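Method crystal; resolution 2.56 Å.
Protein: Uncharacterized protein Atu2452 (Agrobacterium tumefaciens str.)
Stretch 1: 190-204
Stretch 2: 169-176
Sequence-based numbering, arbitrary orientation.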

# COMPACT_ATOMS: atom_id res chain seq x y z
N ARG A 190 10.87 -2.85 -5.80
CA ARG A 190 11.10 -3.79 -4.74
C ARG A 190 9.81 -3.89 -3.98
O ARG A 190 9.27 -2.85 -3.54
CB ARG A 190 12.20 -3.32 -3.81
CG ARG A 190 13.57 -3.53 -4.43
CD ARG A 190 14.70 -2.99 -3.61
NE ARG A 190 14.97 -3.71 -2.35
CZ ARG A 190 14.89 -3.15 -1.13
NH1 ARG A 190 14.53 -1.87 -0.97
NH2 ARG A 190 15.18 -3.86 -0.04
N VAL A 191 9.31 -5.12 -3.81
CA VAL A 191 8.22 -5.30 -2.88
C VAL A 191 8.39 -6.30 -1.74
O VAL A 191 8.99 -7.39 -1.90
CB VAL A 191 6.80 -5.37 -3.57
CG1 VAL A 191 6.87 -5.25 -5.07
CG2 VAL A 191 5.98 -6.51 -3.07
N LEU A 192 7.85 -5.88 -0.59
CA LEU A 192 7.80 -6.70 0.62
C LEU A 192 6.38 -7.10 0.97
O LEU A 192 5.51 -6.25 1.17
CB LEU A 192 8.38 -5.92 1.79
CG LEU A 192 8.24 -6.65 3.12
CD1 LEU A 192 8.84 -8.00 3.04
CD2 LEU A 192 8.91 -5.89 4.20
N ILE A 193 6.12 -8.40 1.07
CA ILE A 193 4.85 -8.86 1.60
C ILE A 193 5.08 -9.47 2.97
O ILE A 193 6.00 -10.30 3.15
CB ILE A 193 4.20 -9.85 0.68
CG1 ILE A 193 4.05 -9.24 -0.72
CG2 ILE A 193 2.82 -10.19 1.21
CD1 ILE A 193 3.92 -10.23 -1.88
N THR A 194 4.26 -9.07 3.95
CA THR A 194 4.32 -9.67 5.26
C THR A 194 2.98 -10.33 5.46
O THR A 194 1.92 -9.78 5.11
CB THR A 194 4.50 -8.61 6.37
OG1 THR A 194 3.27 -7.87 6.51
CG2 THR A 194 5.65 -7.59 6.06
N ALA A 195 2.98 -11.51 6.05
CA ALA A 195 1.75 -12.26 6.11
C ALA A 195 1.64 -13.30 7.25
O ALA A 195 2.64 -13.74 7.82
CB ALA A 195 1.49 -12.90 4.76
N GLY A 196 0.42 -13.67 7.58
CA GLY A 196 0.25 -14.60 8.67
C GLY A 196 -0.06 -15.93 8.03
O GLY A 196 -0.77 -16.02 7.02
N GLU A 197 0.43 -17.01 8.59
CA GLU A 197 -0.01 -18.19 7.95
C GLU A 197 -1.35 -18.76 8.46
O GLU A 197 -1.88 -19.67 7.85
CB GLU A 197 1.12 -19.20 7.76
CG GLU A 197 1.78 -19.65 8.98
CD GLU A 197 3.09 -20.38 8.73
OE1 GLU A 197 3.96 -19.87 8.00
OE2 GLU A 197 3.24 -21.49 9.29
N ARG A 198 -1.94 -18.18 9.52
CA ARG A 198 -3.27 -18.62 10.00
C ARG A 198 -4.25 -17.46 10.12
O ARG A 198 -5.14 -17.41 10.98
CB ARG A 198 -3.19 -19.39 11.29
CG ARG A 198 -2.85 -20.79 11.05
CD ARG A 198 -2.34 -21.45 12.31
NE ARG A 198 -0.90 -21.27 12.34
CZ ARG A 198 -0.02 -22.26 12.27
NH1 ARG A 198 -0.44 -23.51 12.21
NH2 ARG A 198 1.29 -21.98 12.28
N ASP A 199 -4.08 -16.58 9.16
CA ASP A 199 -4.77 -15.35 9.06
C ASP A 199 -6.12 -15.70 8.47
O ASP A 199 -6.22 -16.12 7.30
CB ASP A 199 -3.93 -14.48 8.16
CG ASP A 199 -4.46 -13.11 8.05
OD1 ASP A 199 -5.68 -12.91 8.32
OD2 ASP A 199 -3.65 -12.24 7.65
N PRO A 200 -7.18 -15.52 9.26
CA PRO A 200 -8.44 -16.02 8.74
C PRO A 200 -8.91 -15.11 7.58
O PRO A 200 -9.81 -15.46 6.83
CB PRO A 200 -9.38 -15.93 9.96
CG PRO A 200 -8.85 -14.80 10.75
CD PRO A 200 -7.36 -14.79 10.54
N ILE A 201 -8.31 -13.94 7.43
CA ILE A 201 -8.71 -13.05 6.38
C ILE A 201 -7.87 -13.23 5.11
O ILE A 201 -8.32 -12.87 4.00
CB ILE A 201 -8.71 -11.57 6.86
CG1 ILE A 201 -9.95 -11.32 7.73
CG2 ILE A 201 -8.73 -10.63 5.68
CD1 ILE A 201 -9.77 -10.27 8.80
N CYS A 202 -6.66 -13.80 5.25
CA CYS A 202 -5.75 -13.87 4.12
C CYS A 202 -5.27 -15.26 3.93
O CYS A 202 -4.32 -15.69 4.61
CB CYS A 202 -4.57 -12.95 4.34
SG CYS A 202 -5.13 -11.36 4.81
N PRO A 203 -5.99 -16.01 3.10
CA PRO A 203 -5.62 -17.36 2.74
C PRO A 203 -4.20 -17.38 2.23
O PRO A 203 -3.81 -16.53 1.46
CB PRO A 203 -6.60 -17.72 1.61
CG PRO A 203 -7.76 -16.83 1.77
CD PRO A 203 -7.26 -15.58 2.48
N VAL A 204 -3.43 -18.35 2.71
CA VAL A 204 -2.04 -18.55 2.37
C VAL A 204 -1.84 -18.59 0.87
O VAL A 204 -0.98 -17.88 0.30
CB VAL A 204 -1.54 -19.88 3.00
CG1 VAL A 204 -0.24 -20.36 2.39
CG2 VAL A 204 -1.39 -19.69 4.51
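Stretch 2, residues 169-176: AVLMHPLI

Stretch 2 lies beside stretch 1 as a neighbouring parallel strand and then turns into a loop that meets parts of its partner's loop, at Asp-199 and at 201-203. Residues 169-172 are extended and run in the same direction as strand 190-196, with 12° between the two axes and a closest approach of 4.6 Å. The register is simple: Ala-169 sits beside Val-191, Val-170 beside Leu-192, Leu-171 beside Ile-193 and Met-172, a selenomethionine, beside Thr-194, with CA-CA distances of 4.6 to 5.0 Å.

The backbone bonds follow the parallel pattern, in which alternate residues of each strand face the partner with both N and O. Ala-169 N donates to Arg-190 O at 2.9 Å, and Ala-169 O accepts from Leu-192 N at 2.9 Å. Two residues on, Leu-171 N donates to Leu-192 O at a short 2.6 Å, while Leu-171 O receives Thr-194 N at 3.0 Å. The ladder closes with His-173 N to Thr-194 O, 2.8 Å, so the pairing outlasts the strand of stretch 2 by one residue.

Side chains alternate between the two faces of the sheet. Leu-171 shares one face with Ala-169, Val-191 and Ile-193; in its m,t rotamer it brings CD1 to 4.1 Å from Ile-193 CG1 and 4.4 Å from Val-191 CG2, so one methyl touches two neighbours on the adjacent strand. On the other face, Val-170 CB lies 3.9 Å from Leu-192 CB, and Met-172 CB lies 3.6 Å from Thr-194 OG1. Thr-194 has the largest covered area in stretch 1, 73 Å²; its N and O are both bonded to stretch 2, and its OG1 lies 3.3 Å from Met-172 CA.

His-173 is the centre of the contact, with 87 Å² covered, more than any other residue of either stretch. Its phi/psi of 57/63 lies in the left-handed region and breaks the extended run just after the strand. The backbone is still tied to Thr-194; CA-to-CB runs sideways, and with chi1 in m the imidazole end comes nearer to stretch 1. Ala-195 CA sits over one ring face, 4.2 Å from the ring centroid in a CH-pi contact. At the ring edge, His-173 ND1 donates to Asp-199 OD2 at 2.8 Å and nearly in line. Gly-196 N approaches His-173 CE1 to 3.5 Å, and a CB in ideal geometry on that glycine would come equally close to CE1, leaving little room there for a side chain.

Asp-199 is itself held in place: its OD1 accepts Ile-201 N at 3.0 Å and, weakly, Cys-202 N at 3.3 Å. One carboxylate thus orders its own turn and anchors the histidine.

Past His-173, Pro-174 sets CG 3.7 Å from Ile-193 CG2. Leu-175 then points toward the loop of stretch 1, with its CG 3.4 Å from Ile-201 O and its CD2 4.4 Å from Pro-203 CD. A water donates to both Pro-174 O, at 2.9 Å, and Pro-203 O, at 3.3 Å, bridging the loops where no direct backbone bond joins them.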

# COMPACT_ATOMS: atom_id res chain seq x y z
N ALA A 169 7.25 -1.07 -2.35
CA ALA A 169 5.96 -1.17 -1.69
C ALA A 169 5.99 -2.19 -0.58
O ALA A 169 6.59 -3.26 -0.73
CB ALA A 169 4.89 -1.52 -2.71
N VAL A 170 5.39 -1.87 0.57
CA VAL A 170 5.26 -2.97 1.50
C VAL A 170 3.81 -3.31 1.70
O VAL A 170 2.98 -2.43 1.95
CB VAL A 170 6.12 -2.84 2.78
CG1 VAL A 170 6.89 -1.54 2.81
CG2 VAL A 170 5.32 -3.08 4.02
N LEU A 171 3.48 -4.58 1.48
CA LEU A 171 2.11 -5.01 1.62
C LEU A 171 1.92 -5.80 2.91
O LEU A 171 2.46 -6.88 3.07
CB LEU A 171 1.71 -5.84 0.42
CG LEU A 171 1.99 -5.17 -0.93
CD1 LEU A 171 1.68 -6.14 -2.05
CD2 LEU A 171 1.20 -3.89 -1.13
N MSE A 172 1.18 -5.24 3.85
CA MSE A 172 1.00 -5.95 5.10
C MSE A 172 -0.31 -6.70 5.12
O MSE A 172 -1.38 -6.10 5.18
CB MSE A 172 1.18 -4.97 6.25
CG MSE A 172 2.53 -4.31 6.13
SE MSE A 172 2.97 -3.25 7.64
CE MSE A 172 4.04 -4.54 8.71
N HIS A 173 -0.23 -8.02 5.03
CA HIS A 173 -1.40 -8.83 5.04
C HIS A 173 -2.33 -8.37 3.91
O HIS A 173 -3.41 -7.90 4.18
CB HIS A 173 -2.10 -8.73 6.39
CG HIS A 173 -1.26 -9.24 7.53
ND1 HIS A 173 -1.46 -10.48 8.11
CD2 HIS A 173 -0.22 -8.69 8.18
CE1 HIS A 173 -0.57 -10.67 9.07
NE2 HIS A 173 0.19 -9.60 9.13
N PRO A 174 -1.89 -8.49 2.64
CA PRO A 174 -2.78 -8.27 1.51
C PRO A 174 -3.74 -9.43 1.33
O PRO A 174 -3.50 -10.53 1.86
CB PRO A 174 -1.83 -8.28 0.33
CG PRO A 174 -0.77 -9.22 0.76
CD PRO A 174 -0.53 -8.83 2.18
N LEU A 175 -4.79 -9.19 0.54
CA LEU A 175 -5.78 -10.21 0.15
C LEU A 175 -6.13 -9.82 -1.27
O LEU A 175 -6.78 -8.80 -1.48
CB LEU A 175 -7.04 -10.04 0.99
CG LEU A 175 -8.13 -11.11 1.04
CD1 LEU A 175 -9.52 -10.47 1.17
CD2 LEU A 175 -8.09 -12.08 -0.09
N ILE A 176 -5.67 -10.55 -2.27
CA ILE A 176 -6.13 -10.28 -3.64
C ILE A 176 -6.74 -11.56 -4.16
O ILE A 176 -6.04 -12.56 -4.24
CB ILE A 176 -4.99 -9.80 -4.55
CG1 ILE A 176 -4.45 -8.44 -4.08
CG2 ILE A 176 -5.43 -9.69 -5.95
CD1 ILE A 176 -5.19 -7.26 -4.62
O HOH W 1 -3.86 -13.31 0.96